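Local structure of dTDP Sugar Isomerase (Desulfovibrio desulfuricans subsp. desulfuricans str. G20, 3EJK) at residues A15-E27 / L89-L102. The protein probably catalyses the 3,5-epimerisation of dTDP-4-dehydro-6-deoxyglucose to dTDP-4-dehydro-beta-L-rhamnose, a step in making activated deoxysugars. Numbering follows the deposited sequence. Where two conformers were deposited one is given.
Sequences AILLPVEGAQLSE and LYDGREKSPTSGRL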
# COMPACT_ATOMS: atom_id res chain seq x y z
N ALA A 15 -0.59 -20.57 -6.75
CA ALA A 15 -1.24 -20.16 -5.47
C ALA A 15 -1.54 -21.35 -4.61
O ALA A 15 -1.97 -22.39 -5.07
CB ALA A 15 -2.53 -19.40 -5.76
N ILE A 16 -1.32 -21.15 -3.33
CA ILE A 16 -1.57 -22.15 -2.30
C ILE A 16 -2.99 -22.03 -1.81
O ILE A 16 -3.45 -20.95 -1.47
CB ILE A 16 -0.62 -21.96 -1.09
CG1 ILE A 16 0.82 -22.25 -1.52
CG2 ILE A 16 -1.01 -22.87 0.04
CD1 ILE A 16 0.98 -23.62 -2.13
N LEU A 17 -3.67 -23.16 -1.75
CA LEU A 17 -5.04 -23.21 -1.26
C LEU A 17 -4.94 -23.38 0.24
O LEU A 17 -3.92 -23.83 0.75
CB LEU A 17 -5.87 -24.32 -1.91
CG LEU A 17 -5.95 -24.17 -3.43
CD1 LEU A 17 -7.02 -25.07 -4.01
CD2 LEU A 17 -6.21 -22.71 -3.80
N LEU A 18 -5.99 -22.97 0.93
CA LEU A 18 -6.04 -23.00 2.39
C LEU A 18 -7.22 -23.84 2.80
O LEU A 18 -8.03 -24.21 1.95
CB LEU A 18 -6.15 -21.59 2.92
CG LEU A 18 -4.96 -20.67 2.66
CD1 LEU A 18 -5.35 -19.20 2.87
CD2 LEU A 18 -3.78 -21.09 3.54
N PRO A 19 -7.34 -24.14 4.10
CA PRO A 19 -8.40 -25.04 4.53
C PRO A 19 -9.78 -24.43 4.46
O PRO A 19 -10.77 -25.10 4.76
CB PRO A 19 -8.02 -25.37 5.97
CG PRO A 19 -6.54 -25.14 6.01
CD PRO A 19 -6.35 -23.93 5.16
N VAL A 20 -9.84 -23.17 4.07
CA VAL A 20 -11.14 -22.50 3.84
C VAL A 20 -11.23 -22.34 2.33
O VAL A 20 -10.36 -21.74 1.70
CB VAL A 20 -11.33 -21.13 4.56
CG1 VAL A 20 -12.56 -20.42 4.00
CG2 VAL A 20 -11.48 -21.30 6.07
N GLU A 21 -12.30 -22.90 1.77
CA GLU A 21 -12.56 -22.87 0.33
C GLU A 21 -12.51 -21.46 -0.21
O GLU A 21 -13.18 -20.55 0.31
CB GLU A 21 -13.95 -23.46 0.02
CG GLU A 21 -14.29 -23.42 -1.45
CD GLU A 21 -13.45 -24.39 -2.24
OE1 GLU A 21 -13.56 -25.60 -1.97
OE2 GLU A 21 -12.69 -23.96 -3.13
N GLY A 22 -11.74 -21.32 -1.27
CA GLY A 22 -11.58 -20.07 -1.99
C GLY A 22 -10.50 -19.16 -1.48
O GLY A 22 -10.09 -18.20 -2.15
N ALA A 23 -10.06 -19.41 -0.25
CA ALA A 23 -8.98 -18.60 0.34
C ALA A 23 -7.68 -19.08 -0.31
O ALA A 23 -7.44 -20.28 -0.46
CB ALA A 23 -8.95 -18.74 1.83
N GLN A 24 -6.87 -18.14 -0.74
CA GLN A 24 -5.63 -18.48 -1.43
C GLN A 24 -4.49 -17.61 -0.99
O GLN A 24 -4.66 -16.48 -0.59
CB GLN A 24 -5.78 -18.31 -2.94
CG GLN A 24 -6.88 -19.11 -3.58
CD GLN A 24 -6.99 -18.79 -5.06
OE1 GLN A 24 -6.39 -17.84 -5.55
NE2 GLN A 24 -7.77 -19.58 -5.78
N LEU A 25 -3.31 -18.18 -1.12
CA LEU A 25 -2.09 -17.51 -0.75
C LEU A 25 -1.12 -17.60 -1.91
O LEU A 25 -0.85 -18.68 -2.43
CB LEU A 25 -1.57 -18.22 0.49
CG LEU A 25 -0.78 -17.54 1.56
CD1 LEU A 25 -1.52 -16.31 2.06
CD2 LEU A 25 -0.57 -18.59 2.68
N SER A 26 -0.64 -16.44 -2.35
CA SER A 26 0.31 -16.42 -3.46
C SER A 26 1.54 -15.60 -3.15
O SER A 26 1.53 -14.65 -2.37
CB SER A 26 -0.38 -15.94 -4.74
OG SER A 26 -0.98 -14.66 -4.58
N GLU A 27 2.63 -16.02 -3.78
CA GLU A 27 3.92 -15.35 -3.66
C GLU A 27 3.92 -13.95 -4.23
O GLU A 27 3.32 -13.67 -5.27
CB GLU A 27 5.04 -16.15 -4.34
CG GLU A 27 5.45 -17.34 -3.51
CD GLU A 27 5.86 -16.93 -2.11
OE1 GLU A 27 6.03 -15.70 -1.85
OE2 GLU A 27 6.00 -17.84 -1.27
N LEU A 89 -9.23 -16.90 9.37
CA LEU A 89 -10.41 -16.96 8.51
C LEU A 89 -11.34 -18.03 9.06
O LEU A 89 -10.89 -19.05 9.54
CB LEU A 89 -10.03 -17.32 7.06
CG LEU A 89 -8.97 -16.45 6.36
CD1 LEU A 89 -8.93 -16.84 4.87
CD2 LEU A 89 -9.32 -15.02 6.51
N TYR A 90 -12.63 -17.73 9.04
CA TYR A 90 -13.67 -18.66 9.50
C TYR A 90 -14.79 -18.77 8.48
O TYR A 90 -15.44 -17.78 8.12
CB TYR A 90 -14.26 -18.25 10.84
CG TYR A 90 -15.49 -19.06 11.16
CD1 TYR A 90 -15.41 -20.43 11.35
CD2 TYR A 90 -16.74 -18.45 11.27
CE1 TYR A 90 -16.52 -21.17 11.62
CE2 TYR A 90 -17.85 -19.19 11.56
CZ TYR A 90 -17.74 -20.54 11.73
OH TYR A 90 -18.85 -21.28 12.00
N ASP A 91 -14.98 -19.99 8.00
CA ASP A 91 -15.99 -20.28 6.97
C ASP A 91 -17.37 -20.50 7.56
O ASP A 91 -17.73 -21.60 7.98
CB ASP A 91 -15.56 -21.49 6.15
CG ASP A 91 -16.33 -21.63 4.87
OD1 ASP A 91 -17.38 -20.96 4.72
OD2 ASP A 91 -15.87 -22.42 4.01
N GLY A 92 -18.15 -19.43 7.54
CA GLY A 92 -19.52 -19.45 8.05
C GLY A 92 -20.54 -19.78 6.97
O GLY A 92 -21.74 -19.76 7.20
N ARG A 93 -20.04 -20.11 5.79
CA ARG A 93 -20.92 -20.43 4.63
C ARG A 93 -21.54 -21.81 4.81
O ARG A 93 -20.87 -22.84 4.79
CB ARG A 93 -20.14 -20.33 3.32
CG ARG A 93 -19.61 -18.95 3.07
CD ARG A 93 -18.63 -18.92 1.91
NE ARG A 93 -17.47 -19.76 2.18
CZ ARG A 93 -16.43 -19.84 1.37
NH1 ARG A 93 -16.42 -19.10 0.30
NH2 ARG A 93 -15.38 -20.61 1.65
N GLU A 94 -22.85 -21.80 4.97
CA GLU A 94 -23.58 -23.04 5.24
C GLU A 94 -23.40 -24.09 4.17
O GLU A 94 -23.35 -25.29 4.46
CB GLU A 94 -25.08 -22.77 5.42
CG GLU A 94 -25.90 -24.02 5.72
N LYS A 95 -23.28 -23.65 2.93
CA LYS A 95 -23.23 -24.59 1.80
C LYS A 95 -21.82 -24.84 1.26
O LYS A 95 -21.65 -25.47 0.22
CB LYS A 95 -24.16 -24.13 0.69
CG LYS A 95 -25.63 -24.27 1.07
CD LYS A 95 -26.52 -23.54 0.07
N SER A 96 -20.84 -24.37 2.02
CA SER A 96 -19.42 -24.53 1.68
C SER A 96 -18.88 -25.92 2.02
O SER A 96 -19.18 -26.48 3.06
CB SER A 96 -18.55 -23.49 2.39
OG SER A 96 -17.17 -23.75 2.16
N PRO A 97 -18.04 -26.47 1.15
CA PRO A 97 -17.51 -27.79 1.48
C PRO A 97 -16.52 -27.73 2.64
O PRO A 97 -16.08 -28.76 3.12
CB PRO A 97 -16.82 -28.22 0.19
CG PRO A 97 -16.52 -26.97 -0.53
CD PRO A 97 -17.57 -25.97 -0.15
N THR A 98 -16.20 -26.53 3.09
CA THR A 98 -15.30 -26.35 4.24
C THR A 98 -16.04 -25.55 5.30
O THR A 98 -15.46 -24.86 6.10
CB THR A 98 -13.97 -25.63 3.89
OG1 THR A 98 -14.24 -24.30 3.40
CG2 THR A 98 -13.16 -26.43 2.86
N SER A 99 -17.35 -25.67 5.29
CA SER A 99 -18.17 -25.00 6.30
C SER A 99 -17.68 -25.29 7.72
O SER A 99 -17.45 -26.43 8.11
CB SER A 99 -19.63 -25.42 6.18
OG SER A 99 -20.45 -24.69 7.08
N GLY A 100 -17.55 -24.23 8.50
CA GLY A 100 -17.18 -24.36 9.90
C GLY A 100 -15.71 -24.40 10.19
O GLY A 100 -15.31 -24.37 11.35
N ARG A 101 -14.90 -24.46 9.14
CA ARG A 101 -13.44 -24.52 9.29
C ARG A 101 -12.73 -23.19 9.42
O ARG A 101 -13.24 -22.15 8.99
CB ARG A 101 -12.82 -25.34 8.13
CG ARG A 101 -13.27 -26.77 8.22
CD ARG A 101 -12.92 -27.64 7.06
NE ARG A 101 -13.71 -28.87 7.17
CZ ARG A 101 -13.74 -29.85 6.27
NH1 ARG A 101 -13.03 -29.79 5.15
NH2 ARG A 101 -14.51 -30.91 6.50
N LEU A 102 -11.56 -23.25 10.05
CA LEU A 102 -10.63 -22.11 10.18
C LEU A 102 -9.42 -22.23 9.26
O LEU A 102 -8.97 -23.31 8.91
CB LEU A 102 -10.08 -22.01 11.60
CG LEU A 102 -11.09 -21.74 12.72
CD1 LEU A 102 -10.41 -21.85 14.07
CD2 LEU A 102 -11.73 -20.38 12.51
O HOH W 1 -10.47 -27.70 4.97
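The guanidinium of Arg93 meets Glu21 at its edge: NH2 gives a hydrogen bond of 2.6 Å to Glu21 O, which lies near the guanidinium plane, while NH2 stands 20° off the carbonyl plane. CG1 of Val20 approaches the same group obliquely, 3.7 Å from NH2. On the Asp91 side the guanidinium binds side-on, NE to OD1 (2.8 Å, a salt bridge) and NH2 to OD2, both nitrogens standing above the carboxylate plane. Asp91 OD1 also takes the backbone N of Arg93 from the other face, forming an Asx turn, while OD2 accepts Ser96 OG on its syn side and Thr98 OG1 (2.6 Å) through its anti lone pair. With chi1 at 62°, Thr98 OG1 sits between its backbone N and carbonyl carbon, where it receives Glu21 N in a nearly straight bond (2.9 Å, 177°). Val20 CG2 lies 3.5 Å from Arg101 O, and Ala23 CB packs on Leu89 CD1 at 3.6 Å. A water donates to Pro19 O and accepts a weak bond from Arg101 NH1. The contact joins the type II turn linking strands 16-17 and 24-31 to the loop between strands 84-90 and 102-108, and so ties together the two sheets of the cupin fold. Asp91 is the hub that positions the groups gripping Glu21: five donors fix its carboxylate, probably stabilising its negative charge, and two, Thr98 OG1 and Arg93 NH2, hold the backbone N and O of Glu21.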